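Ribonuclease VapC (Haemophilus influenzae, PDB 6NKL) probably acts as the magnesium-dependent RNA-cleaving toxin of a toxin–antitoxin pair, a small nuclease of the PIN-domain family. Local coordinates at residues L5-N8 with I9-L13. Residues are numbered along the deposited sequence; the frame is centred on the assembly and turned at random.
Sequences LDTN and IIIYL
Asp6 and Ile9 meet where Asp6 links strand 2-5 to helix 7-15, and the first turn is set by Ile11 N bonding to Thr7 O at 3.1 Å and Tyr12 N to Asn8 O at 2.9 Å, with a weak, longer bond from Ile10 N to Asp6 O. Asp6 is the N-cap: its OD1 accepts from Ile9 N at 2.8 Å, nearly straight at the hydrogen (165°) and met almost along the C-O axis. The carboxylate reaches this N-H because CG stands between the backbone N and the carbonyl carbon (chi1 89°), which turns OD1 back over the helix start. The other oxygen, OD2, is hydrogen-bonded to Thr115 at the end of the neighbouring strand 112-115, so both carboxylate oxygens are engaged and the group's rotation is restricted. The Ile9 side chain crosses that of Asp6 at about a right angle, and its CG2 methyl rests against Asp6 O at 3.3 Å and also touches Asp6 OD1 and, at 3.7 Å, Leu5 CB. Ile10 lays CG1 against the carbonyl oxygen Asp6 O at 3.4 Å, beside Leu5. One turn on, Ile11 CD1 packs against Thr7 CG2 at 3.9 Å, while Thr7 OG1 is hydrogen-bonded to Thr40 OG1 and Glu43 OE1 of helix 38-49. The side chain of Asn8 lies about 4 Å from that of Asp99, and a chain of another protein packs on Thr7, Asn8 and Ile11. An aspartate just after the first strand, capping the helix that follows, fits the PIN-domain active site, where Asp6 and Asp99 are predicted magnesium ligands.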
# COMPACT_ATOMS: atom_id res chain seq x y z
N LEU B 5 5.06 -13.99 4.97
CA LEU B 5 6.25 -13.54 5.66
C LEU B 5 6.37 -12.04 5.50
O LEU B 5 6.42 -11.52 4.37
CB LEU B 5 7.50 -14.21 5.09
CG LEU B 5 7.50 -15.70 4.84
CD1 LEU B 5 8.93 -16.06 4.51
CD2 LEU B 5 7.01 -16.44 6.02
N ASP B 6 6.44 -11.34 6.62
CA ASP B 6 6.55 -9.89 6.59
C ASP B 6 8.00 -9.50 6.31
O ASP B 6 8.90 -10.33 6.22
CB ASP B 6 5.99 -9.30 7.88
CG ASP B 6 7.03 -9.16 8.99
OD1 ASP B 6 8.05 -9.90 8.99
OD2 ASP B 6 6.79 -8.29 9.89
N THR B 7 8.24 -8.20 6.20
CA THR B 7 9.58 -7.72 5.84
C THR B 7 10.60 -8.00 6.94
O THR B 7 11.76 -8.29 6.64
CB THR B 7 9.49 -6.22 5.56
OG1 THR B 7 8.45 -5.97 4.62
CG2 THR B 7 10.82 -5.68 5.05
N ASN B 8 10.20 -7.90 8.21
CA ASN B 8 11.15 -8.09 9.31
C ASN B 8 11.66 -9.52 9.38
O ASN B 8 12.85 -9.73 9.66
CB ASN B 8 10.52 -7.73 10.66
CG ASN B 8 10.29 -6.24 10.83
OD1 ASN B 8 9.35 -5.83 11.49
ND2 ASN B 8 11.13 -5.43 10.21
N ILE B 9 10.80 -10.52 9.16
CA ILE B 9 11.26 -11.90 9.24
C ILE B 9 12.18 -12.23 8.09
O ILE B 9 13.11 -13.03 8.23
CB ILE B 9 10.07 -12.87 9.31
CG1 ILE B 9 10.52 -14.26 9.72
CG2 ILE B 9 9.43 -13.07 7.98
CD1 ILE B 9 11.03 -14.32 11.09
N ILE B 10 11.95 -11.63 6.92
CA ILE B 10 12.86 -11.85 5.79
C ILE B 10 14.24 -11.26 6.07
O ILE B 10 15.26 -11.86 5.74
CB ILE B 10 12.24 -11.26 4.52
CG1 ILE B 10 10.98 -12.07 4.20
CG2 ILE B 10 13.27 -11.24 3.39
CD1 ILE B 10 10.34 -11.70 2.93
N ILE B 11 14.28 -10.04 6.59
CA ILE B 11 15.55 -9.43 7.00
C ILE B 11 16.24 -10.32 8.03
O ILE B 11 17.43 -10.62 7.92
CB ILE B 11 15.28 -8.03 7.58
CG1 ILE B 11 14.89 -7.05 6.49
CG2 ILE B 11 16.48 -7.53 8.35
CD1 ILE B 11 14.12 -5.90 7.03
N TYR B 12 15.50 -10.73 9.05
CA TYR B 12 16.06 -11.63 10.06
C TYR B 12 16.69 -12.85 9.41
O TYR B 12 17.78 -13.28 9.80
CB TYR B 12 14.97 -12.07 11.02
CG TYR B 12 15.47 -12.92 12.16
CD1 TYR B 12 16.02 -12.34 13.30
CD2 TYR B 12 15.41 -14.29 12.10
CE1 TYR B 12 16.46 -13.09 14.33
CE2 TYR B 12 15.84 -15.05 13.14
CZ TYR B 12 16.37 -14.46 14.26
OH TYR B 12 16.81 -15.23 15.31
N LEU B 13 16.02 -13.42 8.42
CA LEU B 13 16.51 -14.66 7.82
C LEU B 13 17.71 -14.42 6.94
O LEU B 13 18.47 -15.36 6.69
CB LEU B 13 15.38 -15.33 7.03
CG LEU B 13 14.38 -16.00 7.95
CD1 LEU B 13 13.20 -16.42 7.16
CD2 LEU B 13 15.05 -17.18 8.62